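Local coordinates for protein VP1 (Polyomavirus HPyV7, PDB 4PCH) that forms the pentameric jelly-roll building block of the viral capsid, as its major coat protein, and probably takes part in attachment to host cells, at residues B[20-25]-B[263-268]; B[59-64]-B[228-233]; B[115-120]-B[189-194]; B[121-126]-B[223-228]; B[129-134]-B[176-181]. All blocks are in the same frame, centred on the assembly; numbering follows the deposited sequence. Where two conformers were deposited one is given.

Interaction 1 (B[20-25]-B[263-268]); sequences QYKVEA and RVHCRQ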
# COMPACT_ATOMS: atom_id res chain seq x y z
N GLN B 20 16.61 -34.54 -8.17
CA GLN B 20 15.69 -33.46 -7.83
C GLN B 20 14.51 -34.05 -7.09
O GLN B 20 14.14 -35.18 -7.35
CB GLN B 20 15.21 -32.75 -9.09
CG GLN B 20 16.33 -32.09 -9.87
CD GLN B 20 15.85 -31.51 -11.18
OE1 GLN B 20 15.61 -30.30 -11.29
NE2 GLN B 20 15.68 -32.36 -12.18
N TYR B 21 13.95 -33.32 -6.12
CA TYR B 21 12.83 -33.82 -5.34
C TYR B 21 12.05 -32.63 -4.84
O TYR B 21 12.63 -31.62 -4.49
CB TYR B 21 13.30 -34.66 -4.15
CG TYR B 21 12.21 -35.18 -3.22
CD1 TYR B 21 11.42 -36.24 -3.56
CD2 TYR B 21 12.00 -34.58 -1.98
CE1 TYR B 21 10.44 -36.71 -2.70
CE2 TYR B 21 11.04 -35.05 -1.11
CZ TYR B 21 10.25 -36.11 -1.48
OH TYR B 21 9.28 -36.55 -0.60
N LYS B 22 10.74 -32.77 -4.82
CA LYS B 22 9.92 -31.73 -4.23
C LYS B 22 8.99 -32.37 -3.24
O LYS B 22 8.56 -33.53 -3.41
CB LYS B 22 9.18 -30.92 -5.31
CG LYS B 22 8.47 -31.72 -6.37
CD LYS B 22 7.96 -30.80 -7.47
CE LYS B 22 7.37 -31.61 -8.61
NZ LYS B 22 7.07 -30.77 -9.80
N VAL B 23 8.68 -31.64 -2.19
CA VAL B 23 7.74 -32.16 -1.22
C VAL B 23 6.78 -31.07 -0.79
O VAL B 23 7.12 -29.90 -0.83
CB VAL B 23 8.48 -32.76 -0.03
CG1 VAL B 23 9.30 -31.70 0.69
CG2 VAL B 23 7.51 -33.47 0.91
N GLU B 24 5.58 -31.49 -0.40
CA GLU B 24 4.49 -30.57 0.01
C GLU B 24 4.10 -30.86 1.45
O GLU B 24 4.19 -32.01 1.90
CB GLU B 24 3.26 -30.75 -0.88
CG GLU B 24 3.45 -30.25 -2.32
CD GLU B 24 2.22 -30.33 -3.22
OE1 GLU B 24 1.10 -30.73 -2.78
OE2 GLU B 24 2.37 -29.98 -4.42
N ALA B 25 3.62 -29.84 2.14
CA ALA B 25 3.07 -30.02 3.46
C ALA B 25 2.11 -28.88 3.74
O ALA B 25 2.26 -27.79 3.19
CB ALA B 25 4.15 -30.04 4.52
N ARG B 263 5.54 -25.84 -0.65
CA ARG B 263 6.14 -26.79 -1.59
C ARG B 263 7.64 -26.45 -1.64
O ARG B 263 8.01 -25.33 -1.98
CB ARG B 263 5.54 -26.66 -3.00
CG ARG B 263 6.11 -27.67 -3.99
CD ARG B 263 5.56 -27.53 -5.40
NE ARG B 263 4.10 -27.57 -5.50
CZ ARG B 263 3.29 -26.51 -5.59
NH1 ARG B 263 1.98 -26.71 -5.68
NH2 ARG B 263 3.75 -25.25 -5.54
N VAL B 264 8.48 -27.41 -1.32
CA VAL B 264 9.92 -27.14 -1.22
C VAL B 264 10.60 -27.90 -2.35
O VAL B 264 10.40 -29.13 -2.48
CB VAL B 264 10.48 -27.61 0.15
CG1 VAL B 264 11.98 -27.36 0.23
CG2 VAL B 264 9.80 -26.88 1.31
N HIS B 265 11.40 -27.19 -3.15
CA HIS B 265 12.11 -27.80 -4.26
C HIS B 265 13.55 -28.04 -3.91
O HIS B 265 14.24 -27.12 -3.47
CB HIS B 265 12.04 -26.90 -5.47
CG HIS B 265 10.64 -26.56 -5.86
ND1 HIS B 265 10.00 -27.19 -6.91
CD2 HIS B 265 9.76 -25.67 -5.36
CE1 HIS B 265 8.78 -26.70 -7.03
NE2 HIS B 265 8.61 -25.78 -6.10
N CYS B 266 14.00 -29.27 -4.12
CA CYS B 266 15.36 -29.71 -3.72
C CYS B 266 16.13 -30.26 -4.91
O CYS B 266 15.56 -30.84 -5.83
CB CYS B 266 15.28 -30.80 -2.67
SG CYS B 266 14.43 -30.30 -1.16
N ARG B 267 17.44 -30.06 -4.86
CA ARG B 267 18.39 -30.67 -5.78
C ARG B 267 19.55 -31.20 -4.92
O ARG B 267 19.55 -31.02 -3.71
CB ARG B 267 18.91 -29.66 -6.83
CG ARG B 267 19.70 -28.51 -6.23
CD ARG B 267 19.84 -27.33 -7.17
NE ARG B 267 20.47 -26.20 -6.49
CZ ARG B 267 20.38 -24.93 -6.86
NH1 ARG B 267 19.72 -24.59 -7.97
NH2 ARG B 267 20.97 -23.99 -6.13
N GLN B 268 20.50 -31.88 -5.53
CA GLN B 268 21.63 -32.40 -4.79
C GLN B 268 22.85 -31.51 -4.93
O GLN B 268 23.14 -31.00 -6.02
CB GLN B 268 21.92 -33.82 -5.23
CG GLN B 268 20.80 -34.77 -4.87
CD GLN B 268 21.07 -36.22 -5.26
OE1 GLN B 268 22.15 -36.59 -5.73
NE2 GLN B 268 20.07 -37.07 -5.02
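Glu24 and Arg263 meet through a salt bridge between two antiparallel strands. Arg263 NE donates to Glu24 OE2 at 3.2 Å. The donor comes to the anti side of the carboxylate, 30° out of its plane. The two side chains extend together in one direction, but their flat ends are turned 74° apart. The bridge therefore rests on NE and is not a flat, two-bond pairing. The Arg263 chain is extended as far as CD and then bends, chi3 -55°, which places NE beside the carboxylate.

On the same face Lys22 runs alongside His265. Its CB lies 4.1 Å from His265 ND1, oblique to the ring, and its extended chain then carries the amine off from strand 263-268. The other face carries Tyr21, Val23, Val264 and Cys266. There Val23 CG1 packs on Val264 CB at 4.3 Å. Cys266 CB sits 3.3 Å from Tyr21 O.

Beneath the side chains the backbone is bonded both ways at Tyr21–Cys266 and Val23–Val264. Cys266 N to Tyr21 O is the shortest of these bonds, 2.7 Å.

Glu89 of strand 79-93 forms the second shell. Its OE1 takes a salt bridge from Arg263 NH2 and a hydrogen bond from His265 NE2, so it ties both side chains to the next strand. Glu24 and Arg263 also pack on Thr179 and Pro178 of a neighbouring subunit.

Segment 263-268 thus lies between strands 9-27 and 79-93, an antiparallel arrangement belonging to the jelly-roll beta-sandwich of VP1.

Interaction 2 (B[59-64]-B[228-233]); sequences LCYSVA and TSADMV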
# COMPACT_ATOMS: atom_id res chain seq x y z
N LEU B 59 -1.59 -18.07 20.36
CA LEU B 59 -1.10 -18.76 19.16
C LEU B 59 0.38 -19.12 19.31
O LEU B 59 1.20 -18.27 19.70
CB LEU B 59 -1.30 -17.93 17.88
CG LEU B 59 -0.99 -18.66 16.57
CD1 LEU B 59 -1.96 -19.81 16.34
CD2 LEU B 59 -1.00 -17.68 15.41
N CYS B 60 0.71 -20.38 18.99
CA CYS B 60 2.09 -20.82 19.01
C CYS B 60 2.61 -21.11 17.61
O CYS B 60 1.83 -21.28 16.70
CB CYS B 60 2.24 -22.07 19.89
SG CYS B 60 1.92 -21.80 21.64
N TYR B 61 3.93 -21.15 17.44
CA TYR B 61 4.44 -21.55 16.14
C TYR B 61 4.03 -23.00 15.82
O TYR B 61 3.97 -23.87 16.72
CB TYR B 61 5.96 -21.48 16.11
CG TYR B 61 6.53 -20.09 16.11
CD1 TYR B 61 6.62 -19.35 14.93
CD2 TYR B 61 7.01 -19.53 17.27
CE1 TYR B 61 7.15 -18.07 14.92
CE2 TYR B 61 7.57 -18.25 17.28
CZ TYR B 61 7.62 -17.51 16.10
OH TYR B 61 8.17 -16.25 16.14
N SER B 62 3.75 -23.20 14.54
CA SER B 62 3.55 -24.49 13.94
C SER B 62 4.87 -24.95 13.40
O SER B 62 5.61 -24.15 12.84
CB SER B 62 2.56 -24.37 12.78
OG SER B 62 1.26 -23.99 13.24
N VAL B 63 5.15 -26.25 13.52
CA VAL B 63 6.38 -26.82 12.99
C VAL B 63 6.07 -28.12 12.27
O VAL B 63 5.18 -28.88 12.67
CB VAL B 63 7.44 -27.07 14.09
CG1 VAL B 63 7.92 -25.76 14.70
CG2 VAL B 63 6.92 -27.97 15.17
N ALA B 64 6.85 -28.40 11.25
CA ALA B 64 6.83 -29.70 10.59
C ALA B 64 8.26 -30.05 10.25
O ALA B 64 9.04 -29.17 9.91
CB ALA B 64 5.98 -29.69 9.35
N THR B 228 8.50 -23.91 9.60
CA THR B 228 7.93 -23.24 10.78
C THR B 228 6.99 -22.16 10.26
O THR B 228 7.27 -21.54 9.25
CB THR B 228 9.02 -22.62 11.68
OG1 THR B 228 10.06 -23.57 11.94
CG2 THR B 228 8.45 -22.16 13.02
N SER B 229 5.83 -21.99 10.92
CA SER B 229 4.92 -20.94 10.49
C SER B 229 4.10 -20.38 11.63
O SER B 229 4.00 -20.99 12.68
CB SER B 229 4.02 -21.42 9.35
OG SER B 229 3.08 -22.37 9.76
N ALA B 230 3.54 -19.18 11.42
CA ALA B 230 2.51 -18.67 12.30
C ALA B 230 1.73 -17.65 11.52
O ALA B 230 2.33 -16.76 10.87
CB ALA B 230 3.12 -18.02 13.53
N ASP B 231 0.41 -17.75 11.59
CA ASP B 231 -0.48 -16.88 10.85
C ASP B 231 -1.66 -16.50 11.72
O ASP B 231 -2.63 -17.25 11.85
CB ASP B 231 -0.92 -17.54 9.54
CG ASP B 231 0.23 -17.67 8.56
OD1 ASP B 231 0.60 -16.65 7.89
OD2 ASP B 231 0.83 -18.77 8.51
N MET B 232 -1.54 -15.36 12.37
CA MET B 232 -2.61 -14.77 13.18
C MET B 232 -3.23 -13.68 12.35
O MET B 232 -2.58 -12.69 12.05
CB MET B 232 -2.05 -14.19 14.47
CG MET B 232 -3.16 -13.51 15.28
SD MET B 232 -2.68 -13.03 16.94
CE MET B 232 -1.35 -11.91 16.59
N VAL B 233 -4.46 -13.93 11.90
CA VAL B 233 -5.17 -13.02 11.01
C VAL B 233 -5.85 -11.90 11.78
O VAL B 233 -6.12 -10.86 11.22
CB VAL B 233 -6.19 -13.79 10.13
CG1 VAL B 233 -6.76 -12.88 9.06
CG2 VAL B 233 -5.58 -15.00 9.47
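Leu59 packs on Met232 at one end of the contact, and Thr228 on Tyr61 and Val63 at the other. Leu59 and Thr228 bury the most surface. Leu59 CD2 meets Met232 CB at 3.8 Å. It also lies 3.9 Å from Asp231 C, so the methyl touches the backbone of the strand as well. The Leu59 and Met232 side chains run antiparallel past one another. Leu59 itself lies in the loop before strand 62-67.

Thr228 works through its methyl. Its OG1 stands anti to the carbonyl carbon, chi1 -49°, which leaves CG2 anti to the backbone N. From there CG2 meets Tyr61 CD1 at 3.9 Å and Val63 CG1 at 4.0 Å. It reaches the Tyr61 ring obliquely, as does Ala230 CB. Ser229 O lies at the edge of the same ring, near its plane.

Ser229 is the third main contributor. It is bonded both ways to Ser62, with Ser62 N to Ser229 O at 2.9 Å. The two serines share a face, and Ser229 OG lies 3.7 Å from Ser62 CB. Ser62 OG bonds to Leu28 O instead. Tyr61 OH is hydrogen-bonded to Trp174 O, and the Tyr61 ring meets Phe120 edge-to-face.

The contact is buried, its centre about 3 Å from the centre of the chain. Strand 224-236 pairs here with strand 62-67, and also with 117-124, where Ala230 packs on Leu118. Asp231 makes a salt bridge to Arg260 of strand 253-271. Met232 packs on Pro96 of a neighbouring subunit.

Interaction 3 (B[115-120]-B[189-194]); sequences GTQLYF and RVVGGG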
# COMPACT_ATOMS: atom_id res chain seq x y z
N GLY B 115 -7.79 -6.66 14.02
CA GLY B 115 -6.85 -6.56 15.14
C GLY B 115 -5.43 -6.92 14.76
O GLY B 115 -5.03 -6.80 13.61
N THR B 116 -4.67 -7.27 15.77
CA THR B 116 -3.22 -7.47 15.63
C THR B 116 -2.95 -8.76 14.86
O THR B 116 -3.67 -9.75 15.03
CB THR B 116 -2.58 -7.41 17.05
OG1 THR B 116 -2.55 -6.05 17.47
CG2 THR B 116 -1.17 -7.96 17.09
N GLN B 117 -1.91 -8.76 14.02
CA GLN B 117 -1.66 -9.84 13.09
C GLN B 117 -0.17 -10.20 13.06
O GLN B 117 0.69 -9.36 13.33
CB GLN B 117 -2.08 -9.44 11.66
CG GLN B 117 -3.52 -8.96 11.54
CD GLN B 117 -3.75 -8.03 10.38
OE1 GLN B 117 -3.40 -8.32 9.23
NE2 GLN B 117 -4.43 -6.89 10.66
N LEU B 118 0.08 -11.45 12.66
CA LEU B 118 1.42 -11.95 12.37
C LEU B 118 1.32 -12.94 11.23
O LEU B 118 0.50 -13.86 11.30
CB LEU B 118 2.02 -12.62 13.58
CG LEU B 118 3.32 -13.43 13.37
CD1 LEU B 118 4.45 -12.50 12.93
CD2 LEU B 118 3.71 -14.25 14.60
N TYR B 119 2.17 -12.76 10.22
CA TYR B 119 2.29 -13.72 9.11
C TYR B 119 3.75 -14.10 9.01
O TYR B 119 4.58 -13.24 8.77
CB TYR B 119 1.78 -13.13 7.82
CG TYR B 119 0.39 -12.54 7.99
CD1 TYR B 119 -0.72 -13.36 7.97
CD2 TYR B 119 0.20 -11.19 8.20
CE1 TYR B 119 -2.00 -12.85 8.16
CE2 TYR B 119 -1.07 -10.66 8.36
CZ TYR B 119 -2.17 -11.50 8.36
OH TYR B 119 -3.44 -11.02 8.55
N PHE B 120 4.06 -15.36 9.30
CA PHE B 120 5.47 -15.78 9.42
C PHE B 120 5.69 -17.12 8.77
O PHE B 120 4.87 -18.02 8.95
CB PHE B 120 5.88 -15.85 10.89
CG PHE B 120 7.28 -16.37 11.10
CD1 PHE B 120 8.35 -15.48 11.17
CD2 PHE B 120 7.51 -17.73 11.27
CE1 PHE B 120 9.65 -15.94 11.36
CE2 PHE B 120 8.79 -18.20 11.45
CZ PHE B 120 9.87 -17.31 11.48
N ARG B 189 5.76 -10.62 9.14
CA ARG B 189 5.08 -9.31 9.10
C ARG B 189 4.14 -9.20 10.29
O ARG B 189 3.31 -10.07 10.49
CB ARG B 189 4.29 -9.17 7.80
CG ARG B 189 3.38 -7.94 7.73
CD ARG B 189 2.92 -7.67 6.30
NE ARG B 189 1.74 -8.44 5.88
CZ ARG B 189 0.50 -7.97 5.92
NH1 ARG B 189 0.28 -6.75 6.36
NH2 ARG B 189 -0.52 -8.70 5.52
N VAL B 190 4.27 -8.12 11.06
CA VAL B 190 3.42 -7.87 12.24
C VAL B 190 2.58 -6.63 11.91
O VAL B 190 3.11 -5.65 11.39
CB VAL B 190 4.28 -7.59 13.49
CG1 VAL B 190 3.44 -7.15 14.69
CG2 VAL B 190 5.12 -8.80 13.85
N VAL B 191 1.30 -6.66 12.28
CA VAL B 191 0.44 -5.50 12.18
C VAL B 191 -0.11 -5.26 13.57
O VAL B 191 -0.54 -6.21 14.22
CB VAL B 191 -0.74 -5.78 11.22
CG1 VAL B 191 -1.63 -4.56 11.12
CG2 VAL B 191 -0.20 -6.15 9.84
N GLY B 192 -0.09 -4.03 14.04
CA GLY B 192 -0.65 -3.75 15.39
C GLY B 192 -2.07 -3.25 15.37
O GLY B 192 -2.80 -3.44 14.42
N GLY B 193 -2.47 -2.61 16.46
CA GLY B 193 -3.85 -2.12 16.60
C GLY B 193 -4.85 -3.19 17.00
O GLY B 193 -4.61 -4.40 16.88
N GLY B 194 -5.98 -2.76 17.51
CA GLY B 194 -7.01 -3.68 17.93
C GLY B 194 -8.19 -3.82 16.98
O GLY B 194 -8.95 -4.78 17.13
O HOH W 1 -2.89 -7.19 6.83
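Gln117 pairs with Val191, and Tyr119 with Arg189, as antiparallel hydrogen-bonded pairs. Leu118 and Val190 form the non-hydrogen-bonded pair between them. The strand axes run 4.7 Å apart at 174°. Toward Gly115 and Gly192 both segments leave strand geometry. Gly115 has backbone angles that call for glycine, and Gly193 has a positive phi that favours it. Thr116 OG1 closes this end by donating to Gly193 O at 2.7 Å.

On one face the Arg189 and Tyr119 side chains run alongside each other. The guanidinium and ring planes are 17° apart, with Tyr119 CE2 over the guanidinium face, 3.5 Å from Arg189 NH2. A bend at chi3, 84°, places NE for this approach. Arg189 was deposited in two conformers, and this describes one. Gln117 runs alongside Val191, with NE2 3.7 Å from Val191 CG1. On the other face Leu118 CD1 touches Val190 CG2 at 3.9 Å.

Residues 189-191 also pair antiparallel with a strand of a neighbouring subunit, so the sheet continues across the interface.

The Gln117 amide is held at both ends. NE2 donates to Gly115 O in the amide plane. OE1 accepts from Tyr119 OH at 2.8 Å and from a water. These bonds fix which way the buried amide is turned. In the Arg189 conformer described, the water also accepts from NH2, linking two polar ends that do not bond directly.

Interaction 4 (B[121-126]-B[223-228]); sequences WACGGG and GSVYLT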
# COMPACT_ATOMS: atom_id res chain seq x y z
N TRP B 121 6.80 -17.26 8.04
CA TRP B 121 7.23 -18.57 7.61
C TRP B 121 8.75 -18.69 7.73
O TRP B 121 9.49 -17.69 7.67
CB TRP B 121 6.75 -18.89 6.17
CG TRP B 121 7.31 -17.98 5.14
CD1 TRP B 121 6.68 -16.88 4.58
CD2 TRP B 121 8.61 -18.05 4.53
NE1 TRP B 121 7.52 -16.27 3.70
CE2 TRP B 121 8.71 -16.96 3.64
CE3 TRP B 121 9.70 -18.91 4.66
CZ2 TRP B 121 9.86 -16.71 2.88
CZ3 TRP B 121 10.84 -18.68 3.90
CH2 TRP B 121 10.91 -17.58 3.02
N ALA B 122 9.19 -19.93 7.88
CA ALA B 122 10.61 -20.30 7.85
C ALA B 122 10.80 -21.67 7.25
O ALA B 122 9.94 -22.55 7.37
CB ALA B 122 11.26 -20.22 9.23
N CYS B 123 11.95 -21.83 6.57
CA CYS B 123 12.40 -23.06 5.98
C CYS B 123 13.89 -23.22 6.21
O CYS B 123 14.69 -22.33 5.86
CB CYS B 123 12.09 -23.05 4.48
SG CYS B 123 12.64 -24.52 3.60
N GLY B 124 14.30 -24.34 6.80
CA GLY B 124 15.68 -24.54 7.14
C GLY B 124 16.10 -26.00 7.25
O GLY B 124 15.29 -26.92 7.11
N GLY B 125 17.39 -26.19 7.51
CA GLY B 125 17.97 -27.50 7.65
C GLY B 125 17.97 -28.02 9.09
O GLY B 125 18.49 -29.09 9.36
N GLY B 126 17.40 -27.22 9.99
CA GLY B 126 17.19 -27.61 11.38
C GLY B 126 16.18 -26.64 11.95
O GLY B 126 15.67 -25.78 11.22
N GLY B 223 18.96 -34.79 6.56
CA GLY B 223 18.02 -35.62 5.79
C GLY B 223 16.55 -35.24 5.88
O GLY B 223 15.67 -35.98 5.42
N SER B 224 16.28 -34.07 6.45
CA SER B 224 14.94 -33.55 6.57
C SER B 224 14.98 -32.05 6.32
O SER B 224 16.01 -31.43 6.48
CB SER B 224 14.38 -33.74 7.98
OG SER B 224 14.29 -35.08 8.37
N VAL B 225 13.81 -31.50 5.99
CA VAL B 225 13.63 -30.05 5.89
C VAL B 225 12.68 -29.63 7.02
O VAL B 225 11.72 -30.34 7.34
CB VAL B 225 13.16 -29.62 4.50
CG1 VAL B 225 11.82 -30.22 4.12
CG2 VAL B 225 13.09 -28.10 4.39
N TYR B 226 12.97 -28.48 7.62
CA TYR B 226 12.30 -28.00 8.81
C TYR B 226 11.50 -26.79 8.39
O TYR B 226 12.07 -25.85 7.80
CB TYR B 226 13.32 -27.60 9.89
CG TYR B 226 14.06 -28.79 10.47
CD1 TYR B 226 14.96 -29.49 9.70
CD2 TYR B 226 13.84 -29.22 11.77
CE1 TYR B 226 15.62 -30.60 10.19
CE2 TYR B 226 14.50 -30.32 12.28
CZ TYR B 226 15.39 -31.01 11.48
OH TYR B 226 16.06 -32.11 11.94
N LEU B 227 10.19 -26.87 8.60
CA LEU B 227 9.24 -25.78 8.28
C LEU B 227 8.66 -25.23 9.55
O LEU B 227 8.33 -25.99 10.46
CB LEU B 227 8.11 -26.33 7.41
CG LEU B 227 8.58 -26.93 6.08
CD1 LEU B 227 7.40 -27.54 5.35
CD2 LEU B 227 9.33 -25.92 5.22
N THR B 228 8.50 -23.91 9.60
CA THR B 228 7.93 -23.24 10.78
C THR B 228 6.99 -22.16 10.26
O THR B 228 7.27 -21.54 9.25
CB THR B 228 9.02 -22.62 11.68
OG1 THR B 228 10.06 -23.57 11.94
CG2 THR B 228 8.45 -22.16 13.02
O HOH W 2 18.51 -31.16 7.52
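Tyr226 lays one face of its ring over Gly126. Gly126 CA sits 3.4 Å from the ring centroid and 13° off the ring normal, a CH-pi contact over the centre. The ring lies flat over the Gly126 backbone. Gly125 O approaches Tyr226 CE1 obliquely, at 3.3 Å. Gly124 O lies at the ring edge, near its plane.

On the other face of the sheet Cys123 SG touches two side chains. It is anti to the backbone N, chi1 179°, which brings it to both. Val225 CG2 lies 3.7 Å from Cys123 SG and Leu227 CD2 3.9 Å. Ala122 CB meets Thr228 CB at 4.1 Å on the tyrosine side.

The backbone is bonded both ways at Ala122–Thr228 and Gly124–Tyr226, with Tyr226 N to Gly124 O at 2.8 Å. Past the last pair the strands part. There one water donates to both Gly125 O and Ser224 O and bridges them.

Each strand has a further partner. Trp121 and Cys123 bond through their backbones to Phe187 and Arg185 of strand 184-191, while Val225 bonds to Ile66 of strand 62-67. Leu227 packs on Phe262 and Val264 of strand 253-271, and Cys123 on Leu88 of strand 79-93. Tyr226 packs on Val65 and Pro127, beside the loop that leads from strand 117-124 towards strand 129-132.

Interaction 5 (B[129-134]-B[176-181]); sequences DVIGIN and ADPTKN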
# COMPACT_ATOMS: atom_id res chain seq x y z
N ASP B 129 15.98 -20.84 15.03
CA ASP B 129 16.57 -20.17 16.20
C ASP B 129 15.70 -18.95 16.55
O ASP B 129 15.39 -18.11 15.65
CB ASP B 129 17.99 -19.70 15.88
CG ASP B 129 18.93 -20.83 15.54
OD1 ASP B 129 19.11 -21.75 16.40
OD2 ASP B 129 19.52 -20.79 14.43
N VAL B 130 15.34 -18.84 17.84
CA VAL B 130 14.50 -17.73 18.33
C VAL B 130 15.10 -17.08 19.57
O VAL B 130 15.92 -17.68 20.29
CB VAL B 130 13.04 -18.18 18.68
CG1 VAL B 130 12.24 -18.35 17.41
CG2 VAL B 130 13.04 -19.45 19.51
N ILE B 131 14.69 -15.84 19.80
CA ILE B 131 15.06 -15.10 20.99
C ILE B 131 13.80 -14.93 21.85
O ILE B 131 12.72 -14.58 21.33
CB ILE B 131 15.65 -13.72 20.65
CG1 ILE B 131 16.78 -13.82 19.64
CG2 ILE B 131 16.13 -13.04 21.93
CD1 ILE B 131 17.27 -12.47 19.19
N GLY B 132 13.93 -15.21 23.13
CA GLY B 132 12.83 -15.03 24.08
C GLY B 132 12.77 -13.60 24.58
O GLY B 132 13.77 -13.10 25.08
N ILE B 133 11.63 -12.93 24.40
CA ILE B 133 11.48 -11.55 24.86
C ILE B 133 10.14 -11.41 25.54
O ILE B 133 9.13 -11.76 24.96
CB ILE B 133 11.48 -10.53 23.69
CG1 ILE B 133 12.79 -10.62 22.93
CG2 ILE B 133 11.24 -9.12 24.23
CD1 ILE B 133 13.97 -10.03 23.65
N ASN B 134 10.16 -10.95 26.79
CA ASN B 134 8.91 -10.56 27.45
C ASN B 134 8.82 -9.03 27.31
O ASN B 134 9.68 -8.35 27.85
CB ASN B 134 8.89 -10.99 28.90
CG ASN B 134 7.54 -10.72 29.57
OD1 ASN B 134 6.86 -9.76 29.22
ND2 ASN B 134 7.15 -11.58 30.51
N ALA B 176 12.23 -14.67 15.68
CA ALA B 176 13.31 -15.25 14.89
C ALA B 176 14.61 -14.52 15.20
O ALA B 176 14.64 -13.30 15.25
CB ALA B 176 13.00 -15.15 13.40
N ASP B 177 15.68 -15.28 15.34
CA ASP B 177 16.97 -14.73 15.75
C ASP B 177 17.87 -14.42 14.52
O ASP B 177 18.39 -15.35 13.89
CB ASP B 177 17.63 -15.73 16.70
CG ASP B 177 18.96 -15.21 17.30
OD1 ASP B 177 19.45 -14.13 16.88
OD2 ASP B 177 19.54 -15.94 18.14
N PRO B 178 18.06 -13.13 14.18
CA PRO B 178 18.87 -12.77 13.03
C PRO B 178 20.38 -12.96 13.24
O PRO B 178 21.12 -12.92 12.30
CB PRO B 178 18.51 -11.27 12.82
CG PRO B 178 18.23 -10.79 14.20
CD PRO B 178 17.54 -11.93 14.87
N THR B 179 20.81 -13.18 14.48
CA THR B 179 22.21 -13.47 14.77
C THR B 179 22.56 -14.96 14.55
O THR B 179 23.74 -15.33 14.62
CB THR B 179 22.64 -13.05 16.19
OG1 THR B 179 22.10 -13.94 17.18
CG2 THR B 179 22.22 -11.61 16.48
N LYS B 180 21.55 -15.79 14.31
CA LYS B 180 21.73 -17.22 14.04
C LYS B 180 20.97 -17.52 12.74
O LYS B 180 21.03 -16.71 11.79
CB LYS B 180 21.30 -18.07 15.24
CG LYS B 180 22.12 -17.75 16.49
CD LYS B 180 21.79 -18.67 17.65
CE LYS B 180 22.15 -18.02 18.97
NZ LYS B 180 23.58 -17.61 19.05
N ASN B 181 20.30 -18.66 12.67
CA ASN B 181 19.57 -19.05 11.47
C ASN B 181 20.38 -19.00 10.19
O ASN B 181 19.85 -18.62 9.13
CB ASN B 181 18.29 -18.22 11.33
CG ASN B 181 17.27 -18.61 12.34
OD1 ASN B 181 16.94 -19.80 12.45
ND2 ASN B 181 16.81 -17.65 13.13
O HOH W 3 18.45 -18.26 19.04
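Asp129 and Asn181 face each other with matching first torsions. In both, CG is anti to the carbonyl carbon and beside the backbone N, with chi1 -62° in Asp129 and -72° in Asn181. The two side chains pass each other pointing opposite ways, their flat ends 42° apart. Each then reaches the other's backbone. Asp129 N donates to Asn181 OD1 at 2.9 Å, and Asn181 N donates to Asp129 OD2 at 2.9 Å. Asn181 ND2 reaches Asp129 O, also at 2.9 Å and in its own amide plane.

Asp129 O takes a second bond, from Asp177 N. Asn181 ND2 has a second acceptor in Asp177 O. That oxygen also accepts from Lys180 N, the closing bond of a type I turn from Asp177 to Lys180. The two donors come from opposite faces of its plane. Asp177 OD1 accepts from Thr179 N at 2.9 Å, an Asx turn, and from Thr179 OG1.

Ile131 crosses Asp177 at about a right angle, with CG1 3.5 Å from Asp177 CG. Lys180 CB lies 3.4 Å from Asp129 OD2, while its amine leads away. Asp177 OD2 makes a salt bridge to Arg161 of strand 161-163. Pro178 and Thr179 pack on Phe261 and Val26 of a neighbouring subunit.

The asparagine amide thus serves both polar groups of the Asp129 backbone, as a paired strand would. With the Asp129 carboxylate answering at Asn181 N, the loop after strand 174-176 is bound to the start of strand 129-132 by four hydrogen bonds, all to Asp129.

Interactions 1 to 4 lie in the strands of the jelly-roll sandwich. Interactions 2 and 4 share Thr228 on strand 224-236. Interactions 3 and 4 share strand 117-124, with centres 23 Å apart. Interactions 2 and 3 are joined by probable hydrogen bonds, Phe120 N to Ala230 O and Met232 N to Leu118 O, each 2.7 Å. Interaction 1 touches interaction 4 where Val264 CG2 packs on Leu227 CD2 at 4.1 Å. Interaction 5 belongs to a separate small sheet and meets interaction 3 where Phe120 CE1 reaches Ala176 CB at 4.0 Å. All five reach other subunits of the pentamer. A glycerol, probably from crystallisation, lies near Gly193.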